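Local structure of arginine decarboxylase, A207R protein (Paramecium bursaria Chlorella virus 1, 2NVA) at residues 131-136 with 147-152; 161-166 with 204-209. The protein decarboxylates arginine to agmatine with pyridoxal 5'-phosphate as cofactor, as a dimer of the eukaryotic ornithine decarboxylase-like family. One frame throughout, in Å; residues are numbered along the deposited sequence.

Contact 1 of 2, residues 131-136 with 147-152; sequences ILRIRC and NKFGAN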
ATOM      1  N   ILE A 131     -24.531 -15.891   8.699  1.00 12.09           N
ATOM      2  CA  ILE A 131     -25.220 -15.087   7.702  1.00 12.05           C
ATOM      3  C   ILE A 131     -24.650 -15.449   6.337  1.00 11.51           C
ATOM      4  O   ILE A 131     -23.456 -15.318   6.107  1.00 11.75           O
ATOM      5  CB  ILE A 131     -25.069 -13.556   7.978  1.00 12.35           C
ATOM      6  CG1 ILE A 131     -25.774 -13.174   9.283  1.00 13.38           C
ATOM      7  CG2 ILE A 131     -25.628 -12.738   6.828  1.00 12.08           C
ATOM      8  CD1 ILE A 131     -25.463 -11.744   9.766  1.00 13.78           C
ATOM      9  N   LEU A 132     -25.512 -15.920   5.443  1.00 11.52           N
ATOM     10  CA  LEU A 132     -25.045 -16.285   4.116  1.00 11.78           C
ATOM     11  C   LEU A 132     -24.876 -15.027   3.270  1.00 11.84           C
ATOM     12  O   LEU A 132     -25.835 -14.297   3.045  1.00 12.16           O
ATOM     13  CB  LEU A 132     -26.000 -17.280   3.440  1.00 12.07           C
ATOM     14  CG  LEU A 132     -25.724 -17.584   1.958  1.00 12.30           C
ATOM     15  CD1 LEU A 132     -24.386 -18.288   1.741  1.00 13.54           C
ATOM     16  CD2 LEU A 132     -26.874 -18.383   1.341  1.00 13.27           C
ATOM     17  N   ARG A 133     -23.656 -14.798   2.801  1.00 11.86           N
ATOM     18  CA  ARG A 133     -23.395 -13.689   1.895  1.00 12.22           C
ATOM     19  C   ARG A 133     -23.615 -14.138   0.452  1.00 12.45           C
ATOM     20  O   ARG A 133     -23.003 -15.107  -0.003  1.00 12.70           O
ATOM     21  CB  ARG A 133     -21.975 -13.146   2.063  1.00 12.06           C
ATOM     22  CG  ARG A 133     -21.688 -11.972   1.139  1.00 12.64           C
ATOM     23  CD  ARG A 133     -20.377 -11.300   1.489  1.00 12.22           C
ATOM     24  NE  ARG A 133     -19.972 -10.345   0.463  1.00 13.01           N
ATOM     25  CZ  ARG A 133     -18.857  -9.622   0.532  1.00 12.37           C
ATOM     26  NH1 ARG A 133     -18.040  -9.760   1.570  1.00 12.53           N
ATOM     27  NH2 ARG A 133     -18.550  -8.764  -0.438  1.00 12.91           N
ATOM     28  N   ILE A 134     -24.504 -13.434  -0.243  1.00 12.68           N
ATOM     29  CA  ILE A 134     -24.770 -13.705  -1.652  1.00 12.57           C
ATOM     30  C   ILE A 134     -24.139 -12.635  -2.533  1.00 12.33           C
ATOM     31  O   ILE A 134     -24.023 -11.473  -2.127  1.00 12.39           O
ATOM     32  CB  ILE A 134     -26.290 -13.840  -1.943  1.00 12.67           C
ATOM     33  CG1 ILE A 134     -27.029 -12.522  -1.660  1.00 12.75           C
ATOM     34  CG2 ILE A 134     -26.866 -14.975  -1.084  1.00 11.43           C
ATOM     35  CD1 ILE A 134     -28.507 -12.507  -2.143  1.00 12.41           C
ATOM     36  N   ARG A 135     -23.739 -13.030  -3.741  1.00 12.86           N
ATOM     37  CA  ARG A 135     -23.155 -12.073  -4.668  1.00 13.26           C
ATOM     38  C   ARG A 135     -24.253 -11.298  -5.397  1.00 13.57           C
ATOM     39  O   ARG A 135     -25.133 -11.897  -6.028  1.00 13.76           O
ATOM     40  CB  ARG A 135     -22.272 -12.777  -5.692  1.00 13.25           C
ATOM     41  CG  ARG A 135     -21.637 -11.808  -6.667  1.00 14.87           C
ATOM     42  CD  ARG A 135     -20.864 -12.525  -7.735  1.00 15.59           C
ATOM     43  NE  ARG A 135     -20.238 -11.544  -8.623  1.00 15.68           N
ATOM     44  CZ  ARG A 135     -19.325 -11.830  -9.548  1.00 16.01           C
ATOM     45  NH1 ARG A 135     -18.896 -13.081  -9.709  1.00 14.44           N
ATOM     46  NH2 ARG A 135     -18.821 -10.856 -10.294  1.00 14.57           N
ATOM     47  N   CYS A 136     -24.192  -9.971  -5.304  1.00 14.02           N
ATOM     48  CA  CYS A 136     -25.115  -9.083  -6.012  1.00 14.93           C
ATOM     49  C   CYS A 136     -24.377  -7.789  -6.333  1.00 14.78           C
ATOM     50  O   CYS A 136     -24.282  -6.897  -5.475  1.00 15.85           O
ATOM     51  CB  CYS A 136     -26.338  -8.740  -5.142  1.00 15.16           C
ATOM     52  SG  CYS A 136     -27.437 -10.088  -4.671  1.00 16.90           S
ATOM     53  N   ASN A 147     -16.333 -10.897  -7.677  1.00 14.97           N
ATOM     54  CA  ASN A 147     -15.546 -12.079  -8.034  1.00 15.00           C
ATOM     55  C   ASN A 147     -15.067 -12.873  -6.817  1.00 15.09           C
ATOM     56  O   ASN A 147     -15.135 -14.107  -6.793  1.00 15.15           O
ATOM     57  CB  ASN A 147     -14.350 -11.682  -8.847  1.00 15.34           C
ATOM     58  CG  ASN A 147     -14.505 -12.032 -10.306  1.00 17.07           C
ATOM     59  OD1 ASN A 147     -15.180 -13.016 -10.673  1.00 19.00           O
ATOM     60  ND2 ASN A 147     -13.841 -11.270 -11.161  1.00 16.41           N
ATOM     61  N   LYS A 148     -14.640 -12.152  -5.788  1.00 13.76           N
ATOM     62  CA  LYS A 148     -13.945 -12.747  -4.665  1.00 13.37           C
ATOM     63  C   LYS A 148     -14.871 -13.249  -3.559  1.00 13.40           C
ATOM     64  O   LYS A 148     -14.562 -14.241  -2.892  1.00 13.38           O
ATOM     65  CB  LYS A 148     -12.965 -11.716  -4.113  1.00 13.10           C
ATOM     66  CG  LYS A 148     -12.089 -12.159  -2.953  1.00 12.70           C
ATOM     67  CD  LYS A 148     -10.978 -11.106  -2.737  1.00 11.86           C
ATOM     68  CE  LYS A 148     -10.124 -11.458  -1.535  1.00 12.42           C
ATOM     69  NZ  LYS A 148      -9.143 -10.405  -1.194  1.00 12.79           N
ATOM     70  N   PHE A 149     -15.999 -12.565  -3.365  1.00 13.01           N
ATOM     71  CA  PHE A 149     -16.890 -12.865  -2.244  1.00 13.08           C
ATOM     72  C   PHE A 149     -18.337 -13.050  -2.666  1.00 12.98           C
ATOM     73  O   PHE A 149     -18.794 -12.399  -3.608  1.00 13.34           O
ATOM     74  CB  PHE A 149     -16.820 -11.741  -1.203  1.00 13.69           C
ATOM     75  CG  PHE A 149     -15.472 -11.611  -0.541  1.00 14.18           C
ATOM     76  CD1 PHE A 149     -15.003 -12.617   0.304  1.00 15.08           C
ATOM     77  CD2 PHE A 149     -14.675 -10.499  -0.770  1.00 14.52           C
ATOM     78  CE1 PHE A 149     -13.769 -12.509   0.924  1.00 14.09           C
ATOM     79  CE2 PHE A 149     -13.443 -10.386  -0.151  1.00 14.31           C
ATOM     80  CZ  PHE A 149     -12.990 -11.391   0.699  1.00 13.87           C
ATOM     81  N   GLY A 150     -19.057 -13.905  -1.940  1.00 12.76           N
ATOM     82  CA  GLY A 150     -20.488 -14.064  -2.135  1.00 12.45           C
ATOM     83  C   GLY A 150     -20.827 -15.309  -2.926  1.00 12.79           C
ATOM     84  O   GLY A 150     -20.171 -15.626  -3.920  1.00 12.69           O
ATOM     85  N   ALA A 151     -21.874 -15.998  -2.484  1.00 12.89           N
ATOM     86  CA  ALA A 151     -22.343 -17.210  -3.150  1.00 12.85           C
ATOM     87  C   ALA A 151     -23.140 -16.861  -4.405  1.00 13.04           C
ATOM     88  O   ALA A 151     -23.909 -15.894  -4.425  1.00 12.64           O
ATOM     89  CB  ALA A 151     -23.203 -18.023  -2.203  1.00 12.70           C
ATOM     90  N   ASN A 152     -22.960 -17.673  -5.441  1.00 13.32           N
ATOM     91  CA  ASN A 152     -23.726 -17.540  -6.667  1.00 13.52           C
ATOM     92  C   ASN A 152     -25.131 -18.082  -6.459  1.00 13.68           C
ATOM     93  O   ASN A 152     -25.345 -18.923  -5.572  1.00 13.47           O
ATOM     94  CB  ASN A 152     -23.036 -18.302  -7.799  1.00 13.48           C
ATOM     95  CG  ASN A 152     -21.684 -17.732  -8.127  1.00 14.66           C
ATOM     96  OD1 ASN A 152     -21.525 -16.516  -8.213  1.00 14.86           O
ATOM     97  ND2 ASN A 152     -20.704 -18.605  -8.335  1.00 15.41           N
TER
HETATM   98  O   HOH W   1     -19.691  -9.680  -3.127  1.00 14.30           O
HETATM   99  O   HOH W   2     -19.038 -15.379  -8.131  1.00 14.38           O
HETATM  100  O   HOH W   3     -26.131 -14.539  -5.691  1.00 14.40           O

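Contact 2 of 2, residues 161-166 with 204-209; sequences EYAKQL and VGHKPY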
ATOM      1  N   GLU A 161     -28.386 -26.077   2.886  1.00 12.79           N
ATOM      2  CA  GLU A 161     -28.603 -27.477   3.250  1.00 13.41           C
ATOM      3  C   GLU A 161     -27.409 -28.038   3.988  1.00 13.25           C
ATOM      4  O   GLU A 161     -27.559 -28.793   4.942  1.00 13.36           O
ATOM      5  CB  GLU A 161     -28.894 -28.308   2.007  1.00 13.74           C
ATOM      6  CG  GLU A 161     -30.298 -28.100   1.470  1.00 14.90           C
ATOM      7  CD  GLU A 161     -30.553 -28.813   0.143  1.00 18.40           C
ATOM      8  OE1 GLU A 161     -31.734 -29.128  -0.136  1.00 17.71           O
ATOM      9  OE2 GLU A 161     -29.587 -29.052  -0.631  1.00 18.24           O
ATOM     10  N   TYR A 162     -26.218 -27.656   3.541  1.00 13.59           N
ATOM     11  CA  TYR A 162     -24.988 -28.085   4.191  1.00 13.79           C
ATOM     12  C   TYR A 162     -24.894 -27.527   5.607  1.00 13.52           C
ATOM     13  O   TYR A 162     -24.472 -28.233   6.532  1.00 13.59           O
ATOM     14  CB  TYR A 162     -23.771 -27.687   3.357  1.00 13.47           C
ATOM     15  CG  TYR A 162     -22.507 -28.436   3.729  1.00 14.46           C
ATOM     16  CD1 TYR A 162     -22.379 -29.808   3.488  1.00 17.00           C
ATOM     17  CD2 TYR A 162     -21.444 -27.773   4.325  1.00 15.12           C
ATOM     18  CE1 TYR A 162     -21.212 -30.492   3.842  1.00 17.16           C
ATOM     19  CE2 TYR A 162     -20.276 -28.430   4.661  1.00 14.67           C
ATOM     20  CZ  TYR A 162     -20.158 -29.774   4.409  1.00 17.58           C
ATOM     21  OH  TYR A 162     -19.004 -30.425   4.762  1.00 17.42           O
ATOM     22  N   ALA A 163     -25.280 -26.267   5.777  1.00 12.91           N
ATOM     23  CA  ALA A 163     -25.321 -25.686   7.108  1.00 12.80           C
ATOM     24  C   ALA A 163     -26.293 -26.464   8.002  1.00 12.99           C
ATOM     25  O   ALA A 163     -25.949 -26.811   9.122  1.00 12.82           O
ATOM     26  CB  ALA A 163     -25.696 -24.216   7.033  1.00 12.99           C
ATOM     27  N   LYS A 164     -27.492 -26.752   7.493  1.00 13.02           N
ATOM     28  CA  LYS A 164     -28.511 -27.518   8.244  1.00 13.53           C
ATOM     29  C   LYS A 164     -27.956 -28.878   8.683  1.00 13.82           C
ATOM     30  O   LYS A 164     -28.105 -29.289   9.839  1.00 13.29           O
ATOM     31  CB  LYS A 164     -29.779 -27.709   7.384  1.00 13.60           C
ATOM     32  CG  LYS A 164     -31.001 -28.264   8.139  1.00 15.23           C
ATOM     33  CD  LYS A 164     -31.689 -27.173   8.976  1.00 16.39           C
ATOM     34  CE  LYS A 164     -32.714 -27.782   9.928  1.00 18.40           C
ATOM     35  NZ  LYS A 164     -33.292 -26.734  10.820  1.00 19.75           N
ATOM     36  N   GLN A 165     -27.296 -29.557   7.740  1.00 13.77           N
ATOM     37  CA  GLN A 165     -26.714 -30.872   7.995  1.00 14.08           C
ATOM     38  C   GLN A 165     -25.680 -30.839   9.125  1.00 14.36           C
ATOM     39  O   GLN A 165     -25.575 -31.797   9.897  1.00 13.90           O
ATOM     40  CB  GLN A 165     -26.078 -31.424   6.721  1.00 14.37           C
ATOM     41  CG  GLN A 165     -25.175 -32.603   6.987  1.00 15.08           C
ATOM     42  CD  GLN A 165     -24.618 -33.239   5.744  1.00 17.61           C
ATOM     43  OE1 GLN A 165     -23.970 -34.291   5.832  1.00 19.48           O
ATOM     44  NE2 GLN A 165     -24.866 -32.637   4.573  1.00 17.16           N
ATOM     45  N   LEU A 166     -24.918 -29.745   9.206  1.00 13.70           N
ATOM     46  CA  LEU A 166     -23.898 -29.571  10.248  1.00 13.87           C
ATOM     47  C   LEU A 166     -24.423 -28.904  11.527  1.00 13.73           C
ATOM     48  O   LEU A 166     -23.631 -28.542  12.400  1.00 13.62           O
ATOM     49  CB  LEU A 166     -22.687 -28.799   9.703  1.00 13.71           C
ATOM     50  CG  LEU A 166     -21.836 -29.448   8.606  1.00 14.57           C
ATOM     51  CD1 LEU A 166     -20.718 -28.494   8.188  1.00 13.79           C
ATOM     52  CD2 LEU A 166     -21.268 -30.790   9.051  1.00 16.71           C
ATOM     53  N   VAL A 204     -35.407 -24.829   3.664  1.00 14.13           N
ATOM     54  CA  VAL A 204     -34.435 -25.800   4.165  1.00 14.25           C
ATOM     55  C   VAL A 204     -34.688 -26.145   5.643  1.00 14.40           C
ATOM     56  O   VAL A 204     -34.381 -27.260   6.084  1.00 14.73           O
ATOM     57  CB  VAL A 204     -32.980 -25.283   3.897  1.00 14.26           C
ATOM     58  CG1 VAL A 204     -31.931 -26.047   4.688  1.00 14.32           C
ATOM     59  CG2 VAL A 204     -32.675 -25.346   2.409  1.00 13.87           C
ATOM     60  N   GLY A 205     -35.281 -25.213   6.392  1.00 13.99           N
ATOM     61  CA  GLY A 205     -35.585 -25.442   7.810  1.00 13.56           C
ATOM     62  C   GLY A 205     -34.922 -24.468   8.778  1.00 13.19           C
ATOM     63  O   GLY A 205     -35.016 -24.631   9.991  1.00 13.25           O
ATOM     64  N   HIS A 206     -34.236 -23.463   8.241  1.00 13.00           N
ATOM     65  CA  HIS A 206     -33.675 -22.387   9.051  1.00 12.94           C
ATOM     66  C   HIS A 206     -34.779 -21.417   9.413  1.00 13.08           C
ATOM     67  O   HIS A 206     -35.835 -21.410   8.779  1.00 13.79           O
ATOM     68  CB  HIS A 206     -32.550 -21.659   8.289  1.00 12.41           C
ATOM     69  CG  HIS A 206     -31.389 -22.545   7.967  1.00 12.90           C
ATOM     70  ND1 HIS A 206     -30.506 -22.984   8.929  1.00 12.64           N
ATOM     71  CD2 HIS A 206     -30.982 -23.099   6.801  1.00 13.24           C
ATOM     72  CE1 HIS A 206     -29.595 -23.759   8.368  1.00 12.46           C
ATOM     73  NE2 HIS A 206     -29.865 -23.851   7.079  1.00 12.25           N
ATOM     74  N   LYS A 207     -34.516 -20.598  10.428  1.00 13.11           N
ATOM     75  CA  LYS A 207     -35.447 -19.572  10.899  1.00 13.32           C
ATOM     76  C   LYS A 207     -34.738 -18.218  10.860  1.00 13.18           C
ATOM     77  O   LYS A 207     -34.456 -17.630  11.907  1.00 13.43           O
ATOM     78  CB  LYS A 207     -35.964 -19.915  12.303  1.00 13.47           C
ATOM     79  CG  LYS A 207     -36.789 -21.211  12.303  1.00 14.48           C
ATOM     80  CD  LYS A 207     -37.402 -21.558  13.668  1.00 17.14           C
ATOM     81  CE  LYS A 207     -36.418 -22.320  14.559  1.00 19.79           C
ATOM     82  NZ  LYS A 207     -37.176 -23.117  15.646  1.00 17.96           N
ATOM     83  N   PRO A 208     -34.449 -17.719   9.641  1.00 13.05           N
ATOM     84  CA  PRO A 208     -33.665 -16.486   9.536  1.00 13.33           C
ATOM     85  C   PRO A 208     -34.490 -15.255   9.915  1.00 13.55           C
ATOM     86  O   PRO A 208     -35.724 -15.262   9.791  1.00 13.15           O
ATOM     87  CB  PRO A 208     -33.295 -16.436   8.049  1.00 13.78           C
ATOM     88  CG  PRO A 208     -34.401 -17.153   7.359  1.00 13.20           C
ATOM     89  CD  PRO A 208     -34.826 -18.244   8.315  1.00 12.90           C
ATOM     90  N   TYR A 209     -33.801 -14.212  10.373  1.00 13.39           N
ATOM     91  CA  TYR A 209     -34.462 -12.977  10.783  1.00 13.65           C
ATOM     92  C   TYR A 209     -33.631 -11.727  10.496  1.00 13.50           C
ATOM     93  O   TYR A 209     -34.074 -10.628  10.804  1.00 13.73           O
ATOM     94  CB  TYR A 209     -34.858 -13.017  12.277  1.00 13.42           C
ATOM     95  CG  TYR A 209     -33.716 -13.346  13.222  1.00 14.02           C
ATOM     96  CD1 TYR A 209     -33.002 -12.344  13.875  1.00 15.42           C
ATOM     97  CD2 TYR A 209     -33.350 -14.677  13.455  1.00 15.18           C
ATOM     98  CE1 TYR A 209     -31.957 -12.668  14.751  1.00 15.55           C
ATOM     99  CE2 TYR A 209     -32.320 -15.001  14.313  1.00 15.08           C
ATOM    100  CZ  TYR A 209     -31.625 -14.002  14.954  1.00 15.35           C
ATOM    101  OH  TYR A 209     -30.595 -14.352  15.811  1.00 16.21           O
TER

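Contact 1 of 2, residues 131-136 with 147-152
Ala151 meets the backbone on both sides of Ile134 in a single beta bridge, by which the loop leading to helix 156-165 folds back beside the chain leaving strand 129-133 in the TIM barrel. Two nearly straight hydrogen bonds define it: Ala151 N donates to Arg133 O (2.9 Å, 171° at the hydrogen), and Arg135 N donates to Ala151 O at 175°. Gly150 CA adds a CA-H...O contact to Arg133 O at 3.5 Å. The residue's positive phi and extended psi suit glycine.

The apolar share is small, Leu132 CD1 resting against Ala151 CB at 4.1 Å.

Two guanidinium groups make face contacts. Phe149 CB sits over the centre of the Arg133 guanidinium, 3.4 Å from CZ, while the ring plane is turned 23° from it; the ring itself meets His91 at about a right angle. Asn147 N stands 3.6 Å above the centre of the Arg135 guanidinium, whose NH2 forms a salt bridge with Asp137 OD2.

One water joins Arg133 NH2 to Phe149 O, and another donates to both Arg135 O and Ala151 O. A third accepts from Arg135 NH1 in the guanidinium plane and donates to Asn152 OD1, 2.7 Å from the water oxygen.

Contact 2 of 2, residues 161-166 with 204-209
Val204 packs its two methyl groups against helix 156-165: CG1 lies 3.8 Å from Lys164 CB and also against Glu161 CA, and CG2 reaches Glu161 CG, the Glu161 chain crossing the valine at about a right angle. Together with this valine, the buried His206 imidazole forms the tightly packed part of the contact. Its CE1 comes within 3.8 Å of Lys164 N and 4.1 Å of Ala163 CB, and its NE2 is hydrogen-bonded to Leu160 O on the same helix. Lys164 CD stands over one face of the ring, 4.3 Å from the centroid and 19° off the normal, a CH-pi contact displaced toward the rim.

The turn that carries the histidine is a Schellman motif ending helix 184-204, with Gly205 as the C-prime residue at a positive phi of 120°; His206 N bonds back to Ala201 O and Gly205 N to Ile202 O.

The looser, solvent side is carried by the outer ends of Lys164, which is exposed, and Glu161, which is partly exposed. Lys164 bends at chi2 (78°), where CD turns toward the imidazole, and NZ then donates to Gly205 O at 2.8 Å from above the carbonyl plane. Glu161 extends its chain beyond CG, and its OE1 forms a salt bridge with Arg157.

Overall arrangement
Along the chain, contact 1 pairs the residues leaving strand 129-133 with the loop that leads into helix 156-165, and contact 2 joins the far end of that helix to the turn after helix 184-204. Their centres are about 17 Å apart and their nearest atoms about 8 Å, so they do not meet. Ile156 and Leu159 of the helix pack on Ala151, while Ala163 and His206 both touch Val170 of strand 170-174. Contact 1 lies by the active site, the Arg133 side chain being about 4 Å from both the bound cofactor-agmatine adduct and His176, and Lys148 pairs with Asp328 of the second subunit. Contact 2 lies on the barrel's outer side, remote from that pocket.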